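Local coordinates for protein glutaredoxin-2 (Vaccinia virus, PDB 2G2Q) that acts as a thiol-disulfide transfer protein, passing oxidising equivalents to viral membrane proteins in the cytoplasm during poxvirus virion assembly, at residues Asn18-Val23 and Ile32-Ile37; Glu24-Glu29 and Ile106-Ile111; Ser72-Asn77 and Met83-Ile88. One frame throughout, in Å; residues are numbered along the deposited sequence.

Interaction 1 (Asn18-Val23 and Ile32-Ile37); sequences NVSDAV and ILHVDI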
loop_
_atom_site.group_PDB
_atom_site.type_symbol
_atom_site.label_atom_id
_atom_site.label_comp_id
_atom_site.label_asym_id
_atom_site.label_seq_id
_atom_site.Cartn_x
_atom_site.Cartn_y
_atom_site.Cartn_z
ATOM N N ASN A 18 4.389 -1.892 -8.968
ATOM C CA ASN A 18 4.978 -0.573 -9.257
ATOM C C ASN A 18 5.296 0.236 -8.005
ATOM O O ASN A 18 6.300 0.932 -7.941
ATOM C CB ASN A 18 4.126 0.230 -10.247
ATOM C CG ASN A 18 4.178 -0.352 -11.639
ATOM O OD1 ASN A 18 3.145 -0.587 -12.268
ATOM N ND2 ASN A 18 5.387 -0.632 -12.121
ATOM N N VAL A 19 4.446 0.119 -7.002
ATOM C CA VAL A 19 4.718 0.762 -5.730
ATOM C C VAL A 19 5.957 0.159 -5.048
ATOM O O VAL A 19 6.861 0.899 -4.685
ATOM C CB VAL A 19 3.488 0.759 -4.829
ATOM C CG1 VAL A 19 3.845 1.269 -3.434
ATOM C CG2 VAL A 19 2.399 1.630 -5.458
ATOM N N SER A 20 6.020 -1.171 -4.918
ATOM C CA SER A 20 7.227 -1.829 -4.392
ATOM C C SER A 20 8.485 -1.429 -5.136
ATOM O O SER A 20 9.528 -1.199 -4.513
ATOM C CB SER A 20 7.097 -3.347 -4.435
ATOM O OG SER A 20 6.045 -3.767 -3.583
ATOM N N ASP A 21 8.394 -1.368 -6.463
ATOM C CA ASP A 21 9.513 -0.952 -7.298
ATOM C C ASP A 21 10.050 0.410 -6.907
ATOM O O ASP A 21 11.256 0.569 -6.725
ATOM C CB ASP A 21 9.127 -0.958 -8.766
ATOM C CG ASP A 21 9.311 -2.309 -9.396
ATOM O OD1 ASP A 21 9.143 -3.330 -8.688
ATOM O OD2 ASP A 21 9.645 -2.356 -10.601
ATOM N N ALA A 22 9.141 1.377 -6.770
ATOM C CA ALA A 22 9.481 2.732 -6.367
ATOM C C ALA A 22 10.101 2.710 -4.978
ATOM O O ALA A 22 11.112 3.370 -4.723
ATOM C CB ALA A 22 8.242 3.606 -6.370
ATOM N N VAL A 23 9.497 1.933 -4.088
ATOM C CA VAL A 23 9.971 1.851 -2.713
ATOM C C VAL A 23 11.360 1.189 -2.616
ATOM O O VAL A 23 12.121 1.470 -1.685
ATOM C CB VAL A 23 8.928 1.185 -1.799
ATOM C CG1 VAL A 23 9.426 1.119 -0.380
ATOM C CG2 VAL A 23 7.619 1.977 -1.840
ATOM N N ILE A 32 12.677 -3.386 3.772
ATOM C CA ILE A 32 11.358 -3.508 3.153
ATOM C C ILE A 32 10.813 -4.916 3.359
ATOM O O ILE A 32 11.538 -5.905 3.181
ATOM C CB ILE A 32 11.416 -3.199 1.634
ATOM C CG1 ILE A 32 11.913 -1.769 1.412
ATOM C CG2 ILE A 32 10.050 -3.397 0.985
ATOM C CD1 ILE A 32 12.589 -1.548 0.071
ATOM N N LEU A 33 9.543 -4.990 3.749
ATOM C CA LEU A 33 8.845 -6.255 3.872
ATOM C C LEU A 33 7.500 -6.147 3.193
ATOM O O LEU A 33 6.882 -5.069 3.195
ATOM C CB LEU A 33 8.621 -6.638 5.329
ATOM C CG LEU A 33 9.792 -6.965 6.239
ATOM C CD1 LEU A 33 9.198 -7.160 7.615
ATOM C CD2 LEU A 33 10.558 -8.209 5.805
ATOM N N HIS A 34 7.075 -7.278 2.620
ATOM C CA HIS A 34 5.825 -7.417 1.879
ATOM C C HIS A 34 4.900 -8.358 2.592
ATOM O O HIS A 34 5.259 -9.509 2.877
ATOM C CB HIS A 34 6.078 -7.956 0.454
ATOM C CG HIS A 34 6.808 -6.988 -0.405
ATOM N ND1 HIS A 34 8.180 -6.869 -0.381
ATOM C CD2 HIS A 34 6.355 -6.019 -1.240
ATOM C CE1 HIS A 34 8.548 -5.895 -1.197
ATOM N NE2 HIS A 34 7.460 -5.358 -1.723
ATOM N N VAL A 35 3.703 -7.867 2.870
ATOM C CA VAL A 35 2.626 -8.742 3.285
ATOM C C VAL A 35 1.706 -8.889 2.081
ATOM O O VAL A 35 1.202 -7.902 1.537
ATOM C CB VAL A 35 1.895 -8.217 4.535
ATOM C CG1 VAL A 35 0.996 -9.291 5.145
ATOM C CG2 VAL A 35 2.918 -7.755 5.583
ATOM N N ASP A 36 1.543 -10.123 1.627
ATOM C CA ASP A 36 0.638 -10.405 0.535
ATOM C C ASP A 36 -0.763 -10.566 1.077
ATOM O O ASP A 36 -0.980 -11.266 2.071
ATOM C CB ASP A 36 1.037 -11.694 -0.171
ATOM C CG ASP A 36 2.295 -11.549 -1.003
ATOM O OD1 ASP A 36 2.767 -10.415 -1.234
ATOM O OD2 ASP A 36 2.809 -12.594 -1.443
ATOM N N ILE A 37 -1.709 -9.912 0.424
ATOM C CA ILE A 37 -3.101 -10.129 0.708
ATOM C C ILE A 37 -3.601 -11.193 -0.247
ATOM O O ILE A 37 -3.609 -10.976 -1.450
ATOM C CB ILE A 37 -3.904 -8.870 0.502
ATOM C CG1 ILE A 37 -3.457 -7.802 1.498
ATOM C CG2 ILE A 37 -5.382 -9.198 0.671
ATOM C CD1 ILE A 37 -3.912 -6.431 1.146
#
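The imidazole of H34 meets the helix edge-on: the hydroxyl of S20 lies in the plane of the ring, at its NE2 edge. It is the polar part of the packing between helix 14-24 and strand 30-36, the helix-to-strand half of the beta-alpha-beta unit that opens the thioredoxin fold of this glutaredoxin. S20 OG and H34 NE2 are 2.8 Å apart and hydrogen-bonded, and the geometry leaves open which of them donates. Because the oxygen sits in the ring plane, it meets the nitrogen where an imidazole donates or accepts. H34 belongs to a strand at the outer border of the sheet, and with CG set beside its backbone N (chi1 -67°) its long flat group spans the gap to the helix, where the two CA atoms are 8.5 Å apart. A serine suits the helix side of this bridge, since a hydroxyl can donate to one partner and accept from another: S20 OG is also hydrogen-bonded to C16 O, one turn earlier. Through that second bond the histidine is linked to the backbone of one of the two redox-active cysteines.

One helical turn beyond S20 the contact becomes apolar. V23 and I32 face each other with their CA atoms 8.1 Å apart, and their side chains cross obliquely. V23, buried, rests on L5 and I7 of the neighbouring strand 3-9, so a compact branched residue fits between helix and sheet. I32 reaches from the border strand toward the helix with the longer arm of its branched side chain, and its CD1 comes within 4.2 Å of V23 CG1. The same methyl reaches the backbone as well, with I32 CD1 lying 3.5 Å from V23 O.

Interaction 2 (Glu24-Glu29 and Ile106-Ile111); sequences EELKSE and ILKSEI
L26 and K108 mark the closest backbone approach, their CA atoms 7.9 Å apart, where a type I beta turn from E24 to K27, following helix 14-24, faces residues 106-111 of helix 104-113. The turn is closed by a bond from K27 N to E24 O, and a further one from E29 N to L26 O curls the chain onward, leaving L26 and E29 both directed at the helix.

L26, buried, divides its two methyls between two neighbours. Its CD1 meets I111 CD1 tip to tip at 3.8 Å, while its CD2 lies against the aliphatic part of K108, 4.0 Å from CD. A leucine suits this place because its fork can fill the angle between two residues on adjoining turns of a helix. L104, at the start of the same helix, also touches it.

In the thioredoxin fold, helices 14-24 and 104-113 pack side by side on the same face of the sheet, and this contact ties the connection between helix 14-24 and strand 30-36 to helix 104-113. K108 works at the border of the apolar patch. With CG anti to the backbone N (chi1 -169°) and every later torsion extended, its chain passes L26 and carries the ammonium outward to the acid. E29 crosses that chain at about a right angle: E29 OE1 is 3.4 Å from K108 CE and 3.7 Å from K108 NZ, a long salt bridge. The other carboxylate oxygen, E29 OE2, lies close to OE1 of E112; if both acids are ionised, the lysine would probably offset part of the repulsion.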
loop_
_atom_site.group_PDB
_atom_site.type_symbol
_atom_site.label_atom_id
_atom_site.label_comp_id
_atom_site.label_asym_id
_atom_site.label_seq_id
_atom_site.Cartn_x
_atom_site.Cartn_y
_atom_site.Cartn_z
ATOM N N GLU A 24 11.704 0.363 -3.606
ATOM C CA GLU A 24 13.029 -0.268 -3.663
ATOM C C GLU A 24 14.166 0.734 -3.832
ATOM O O GLU A 24 15.294 0.483 -3.401
ATOM C CB GLU A 24 13.104 -1.316 -4.777
ATOM C CG GLU A 24 12.476 -2.662 -4.423
ATOM C CD GLU A 24 13.268 -3.439 -3.377
ATOM O OE1 GLU A 24 14.483 -3.658 -3.590
ATOM O OE2 GLU A 24 12.667 -3.842 -2.348
ATOM N N GLU A 25 13.871 1.870 -4.456
ATOM C CA GLU A 25 14.883 2.903 -4.653
ATOM C C GLU A 25 15.288 3.559 -3.327
ATOM O O GLU A 25 16.259 4.300 -3.260
ATOM C CB GLU A 25 14.397 3.915 -5.686
ATOM C CG GLU A 25 14.379 3.313 -7.092
ATOM C CD GLU A 25 13.542 4.098 -8.092
ATOM O OE1 GLU A 25 13.987 4.251 -9.255
ATOM O OE2 GLU A 25 12.443 4.555 -7.720
ATOM N N LEU A 26 14.553 3.241 -2.268
ATOM C CA LEU A 26 14.845 3.749 -0.927
ATOM C C LEU A 26 15.468 2.677 -0.018
ATOM O O LEU A 26 15.479 2.841 1.203
ATOM C CB LEU A 26 13.566 4.318 -0.282
ATOM C CG LEU A 26 12.731 5.372 -1.034
ATOM C CD1 LEU A 26 11.458 5.707 -0.250
ATOM C CD2 LEU A 26 13.531 6.646 -1.328
ATOM N N LYS A 27 15.997 1.602 -0.614
ATOM C CA LYS A 27 16.606 0.471 0.137
ATOM C C LYS A 27 17.850 0.813 0.962
ATOM O O LYS A 27 18.206 0.085 1.901
ATOM C CB LYS A 27 16.915 -0.720 -0.784
ATOM C CG LYS A 27 18.023 -0.488 -1.832
ATOM C CD LYS A 27 18.023 -1.629 -2.839
ATOM C CE LYS A 27 18.390 -1.165 -4.245
ATOM N NZ LYS A 27 19.854 -1.143 -4.483
ATOM N N SER A 28 18.529 1.896 0.605
ATOM C CA SER A 28 19.689 2.313 1.366
ATOM C C SER A 28 19.229 3.001 2.649
ATOM O O SER A 28 20.022 3.258 3.543
ATOM C CB SER A 28 20.583 3.229 0.533
ATOM O OG SER A 28 20.012 4.519 0.398
ATOM N N GLU A 29 17.930 3.272 2.736
ATOM C CA GLU A 29 17.368 3.985 3.871
ATOM C C GLU A 29 16.460 3.098 4.724
ATOM O O GLU A 29 16.454 3.202 5.950
ATOM C CB GLU A 29 16.620 5.221 3.375
ATOM C CG GLU A 29 16.349 6.303 4.426
ATOM C CD GLU A 29 15.723 7.556 3.803
ATOM O OE1 GLU A 29 15.834 7.734 2.561
ATOM O OE2 GLU A 29 15.116 8.361 4.549
ATOM N N ILE A 106 7.328 12.495 -3.988
ATOM C CA ILE A 106 6.215 12.717 -3.062
ATOM C C ILE A 106 6.097 11.544 -2.091
ATOM O O ILE A 106 5.830 11.738 -0.899
ATOM C CB ILE A 106 4.870 12.975 -3.797
ATOM C CG1 ILE A 106 4.969 14.242 -4.662
ATOM C CG2 ILE A 106 3.715 13.106 -2.801
ATOM C CD1 ILE A 106 3.794 14.424 -5.637
ATOM N N LEU A 107 6.320 10.337 -2.599
ATOM C CA LEU A 107 6.273 9.149 -1.768
ATOM C C LEU A 107 7.375 9.197 -0.699
ATOM O O LEU A 107 7.115 8.915 0.469
ATOM C CB LEU A 107 6.360 7.872 -2.614
ATOM C CG LEU A 107 6.263 6.562 -1.835
ATOM C CD1 LEU A 107 4.941 6.432 -1.052
ATOM C CD2 LEU A 107 6.452 5.378 -2.748
ATOM N N LYS A 108 8.589 9.578 -1.100
ATOM C CA LYS A 108 9.679 9.737 -0.152
ATOM C C LYS A 108 9.297 10.702 0.981
ATOM O O LYS A 108 9.429 10.353 2.165
ATOM C CB LYS A 108 10.976 10.182 -0.836
ATOM C CG LYS A 108 12.182 10.086 0.107
ATOM C CD LYS A 108 13.522 10.514 -0.518
ATOM C CE LYS A 108 14.677 10.152 0.445
ATOM N NZ LYS A 108 16.056 10.308 -0.128
ATOM N N SER A 109 8.820 11.895 0.613
ATOM C CA SER A 109 8.354 12.894 1.583
ATOM C C SER A 109 7.326 12.316 2.546
ATOM O O SER A 109 7.465 12.480 3.760
ATOM C CB SER A 109 7.718 14.108 0.894
ATOM O OG SER A 109 8.580 14.703 -0.050
ATOM N N GLU A 110 6.294 11.665 2.000
ATOM C CA GLU A 110 5.193 11.149 2.806
ATOM C C GLU A 110 5.674 10.084 3.796
ATOM O O GLU A 110 5.202 10.024 4.946
ATOM C CB GLU A 110 4.074 10.600 1.915
ATOM C CG GLU A 110 3.431 11.675 1.006
ATOM C CD GLU A 110 2.424 11.099 -0.003
ATOM O OE1 GLU A 110 1.347 11.709 -0.185
ATOM O OE2 GLU A 110 2.701 10.039 -0.613
ATOM N N ILE A 111 6.608 9.244 3.345
ATOM C CA ILE A 111 7.192 8.210 4.192
ATOM C C ILE A 111 8.039 8.860 5.292
ATOM O O ILE A 111 8.057 8.408 6.433
ATOM C CB ILE A 111 8.082 7.243 3.374
ATOM C CG1 ILE A 111 7.228 6.329 2.509
ATOM C CG2 ILE A 111 8.995 6.411 4.295
ATOM C CD1 ILE A 111 8.059 5.606 1.452
#

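Interaction 3 (Ser72-Asn77 and Met83-Ile88); sequences SIFKYN and MAFVDI. With SO4 (sulfate ion), chain D.
The beta hairpin of the thioredoxin fold, made of strands 71-77 and 82-85, brings F74, K75 and Y76 opposite F85, A84 and M83 in antiparallel register. K75 and A84 form the hydrogen-bonded pair, K75 N to A84 O at 2.9 Å and A84 N to K75 O at 2.8 Å. One more bond, V86 N to I73 O, continues the ladder past F85.

On the face that carries F74 and F85 the two phenyl rings make a T-shaped stack. The edge of F74 at CE2 stands over one face of F85, with centroids 4.6 Å apart and planes at 66°. Further along this face M83, a selenomethionine, bends at two torsions so that its methyl CE meets Y76 CD1, while its SE, 3.6 Å from Y76 CD1, makes a Met-aromatic contact that approaches the ring obliquely. W119 also touches F74, F85 and M83.

The opposite face looks toward helix 104-113. There I73, a branched and buried residue, packs on V86 and I88, its CD1 lying 3.9 Å from I88 CG2, and L107 of the helix covers I73 and I88. The small A84 lies against the CB of K75. The lysine runs on extended until it kinks at chi3 (72°), and its ammonium is hydrogen-bonded to the carbonyls of I111 and A114. K75 NZ also binds O2 of a sulfate at 3.0 Å and, weakly, O1; Y30, N3 and Y116 complete the anion's site.

Beside the V86-to-I73 bond a water takes the place of the return bond: it accepts from I73 N at 2.8 Å and donates to V86 O, also at 2.8 Å.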
loop_
_atom_site.group_PDB
_atom_site.type_symbol
_atom_site.label_atom_id
_atom_site.label_comp_id
_atom_site.label_asym_id
_atom_site.label_seq_id
_atom_site.Cartn_x
_atom_site.Cartn_y
_atom_site.Cartn_z
ATOM N N SER A 72 -1.119 -0.397 1.006
ATOM C CA SER A 72 -0.845 0.356 2.201
ATOM C C SER A 72 0.598 0.171 2.639
ATOM O O SER A 72 1.150 -0.936 2.577
ATOM C CB SER A 72 -1.796 -0.069 3.322
ATOM O OG SER A 72 -3.142 0.036 2.895
ATOM N N ILE A 73 1.186 1.267 3.104
ATOM C CA ILE A 73 2.547 1.298 3.607
ATOM C C ILE A 73 2.595 1.754 5.084
ATOM O O ILE A 73 2.029 2.780 5.463
ATOM C CB ILE A 73 3.439 2.189 2.727
ATOM C CG1 ILE A 73 3.405 1.706 1.268
ATOM C CG2 ILE A 73 4.871 2.220 3.256
ATOM C CD1 ILE A 73 4.113 2.646 0.279
ATOM N N PHE A 74 3.280 0.963 5.896
ATOM C CA PHE A 74 3.551 1.303 7.272
ATOM C C PHE A 74 5.054 1.446 7.470
ATOM O O PHE A 74 5.872 0.889 6.721
ATOM C CB PHE A 74 3.028 0.220 8.219
ATOM C CG PHE A 74 1.552 0.046 8.176
ATOM C CD1 PHE A 74 0.960 -0.782 7.223
ATOM C CD2 PHE A 74 0.749 0.704 9.073
ATOM C CE1 PHE A 74 -0.417 -0.933 7.168
ATOM C CE2 PHE A 74 -0.621 0.543 9.035
ATOM C CZ PHE A 74 -1.210 -0.268 8.073
ATOM N N LYS A 75 5.407 2.193 8.500
ATOM C CA LYS A 75 6.792 2.464 8.807
ATOM C C LYS A 75 6.970 1.972 10.234
ATOM O O LYS A 75 6.318 2.468 11.156
ATOM C CB LYS A 75 7.082 3.967 8.641
ATOM C CG LYS A 75 8.526 4.364 8.894
ATOM C CD LYS A 75 8.819 5.827 8.527
ATOM C CE LYS A 75 8.206 6.824 9.514
ATOM N NZ LYS A 75 8.458 8.235 9.074
ATOM N N TYR A 76 7.812 0.956 10.405
ATOM C CA TYR A 76 8.083 0.393 11.726
ATOM C C TYR A 76 9.501 0.722 12.192
ATOM O O TYR A 76 10.483 0.522 11.452
ATOM C CB TYR A 76 7.879 -1.139 11.738
ATOM C CG TYR A 76 8.082 -1.738 13.111
ATOM C CD1 TYR A 76 7.273 -1.351 14.183
ATOM C CD2 TYR A 76 9.095 -2.668 13.355
ATOM C CE1 TYR A 76 7.434 -1.891 15.443
ATOM C CE2 TYR A 76 9.274 -3.219 14.632
ATOM C CZ TYR A 76 8.439 -2.812 15.673
ATOM O OH TYR A 76 8.601 -3.320 16.963
ATOM N N ASN A 77 9.606 1.199 13.428
ATOM C CA ASN A 77 10.909 1.443 14.037
ATOM C C ASN A 77 11.254 0.366 15.045
ATOM O O ASN A 77 10.761 0.397 16.172
ATOM C CB ASN A 77 10.985 2.848 14.679
ATOM C CG ASN A 77 12.378 3.180 15.215
ATOM O OD1 ASN A 77 13.027 2.370 15.898
ATOM N ND2 ASN A 77 12.844 4.363 14.899
HETATM N N MSE A 83 5.258 2.603 15.503
HETATM C CA MSE A 83 4.680 2.355 14.208
HETATM C C MSE A 83 4.146 3.665 13.634
HETATM O O MSE A 83 3.746 4.566 14.377
HETATM C CB MSE A 83 3.562 1.336 14.383
HETATM C CG MSE A 83 3.086 0.726 13.130
HETATM SE SE MSE A 83 4.333 -0.423 12.237
HETATM C CE MSE A 83 4.220 -2.000 13.477
ATOM N N ALA A 84 4.159 3.763 12.309
ATOM C CA ALA A 84 3.672 4.929 11.612
ATOM C C ALA A 84 2.832 4.558 10.393
ATOM O O ALA A 84 3.164 3.632 9.657
ATOM C CB ALA A 84 4.828 5.816 11.215
ATOM N N PHE A 85 1.737 5.290 10.201
ATOM C CA PHE A 85 0.863 5.160 9.042
ATOM C C PHE A 85 1.259 6.097 7.921
ATOM O O PHE A 85 1.052 7.281 8.035
ATOM C CB PHE A 85 -0.541 5.577 9.439
ATOM C CG PHE A 85 -1.496 4.457 9.540
ATOM C CD1 PHE A 85 -2.215 4.043 8.421
ATOM C CD2 PHE A 85 -1.694 3.809 10.757
ATOM C CE1 PHE A 85 -3.133 2.972 8.511
ATOM C CE2 PHE A 85 -2.596 2.741 10.878
ATOM C CZ PHE A 85 -3.320 2.319 9.755
ATOM N N VAL A 86 1.780 5.589 6.814
ATOM C CA VAL A 86 2.112 6.488 5.706
ATOM C C VAL A 86 0.879 6.911 4.876
ATOM O O VAL A 86 0.057 6.072 4.480
ATOM C CB VAL A 86 3.216 5.896 4.809
ATOM C CG1 VAL A 86 3.683 6.911 3.797
ATOM C CG2 VAL A 86 4.401 5.422 5.661
ATOM N N ASP A 87 0.764 8.223 4.631
ATOM C CA ASP A 87 -0.301 8.790 3.796
ATOM C C ASP A 87 0.139 8.949 2.327
ATOM O O ASP A 87 0.596 10.019 1.895
ATOM C CB ASP A 87 -0.800 10.108 4.381
ATOM C CG ASP A 87 -2.039 10.628 3.680
ATOM O OD1 ASP A 87 -2.569 11.689 4.087
ATOM O OD2 ASP A 87 -2.486 9.986 2.709
ATOM N N ILE A 88 -0.067 7.881 1.559
ATOM C CA ILE A 88 0.499 7.743 0.212
ATOM C C ILE A 88 -0.355 8.224 -0.971
ATOM O O ILE A 88 0.137 8.281 -2.099
ATOM C CB ILE A 88 0.848 6.284 -0.061
ATOM C CG1 ILE A 88 -0.435 5.439 -0.065
ATOM C CG2 ILE A 88 1.885 5.814 0.944
ATOM C CD1 ILE A 88 -0.222 3.995 -0.382
HETATM S S SO4 D . 12.210 7.715 9.473
HETATM O O1 SO4 D . 11.365 7.516 10.641
HETATM O O2 SO4 D . 11.382 7.909 8.284
HETATM O O3 SO4 D . 13.020 8.913 9.706
HETATM O O4 SO4 D . 13.084 6.557 9.291
HETATM O O HOH W 1 -0.411 3.502 3.572
#

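The three contacts, their centres about 12 Å apart in each pairing, are joined through an apolar core formed by V19, V23, I73 and L107, between the sheet and helices 14-24 and 104-113. Interaction 1 touches interaction 2 through V23 CG2 and L107 CD2, 3.7 Å apart, and interaction 3 through V19 CG1 and I73 CD1, 4.0 Å apart. Interactions 2 and 3 are linked by K75 NZ and I111 O, 2.7 Å apart, beside the sulfate, which lies about 5 Å from the nearest atom of the I111 side chain and probably came from the crystallisation liquor. The redox centre adjoins interaction 1, with C16 in the first turn of helix 14-24 and C13 just before it, not disulfide-bonded here.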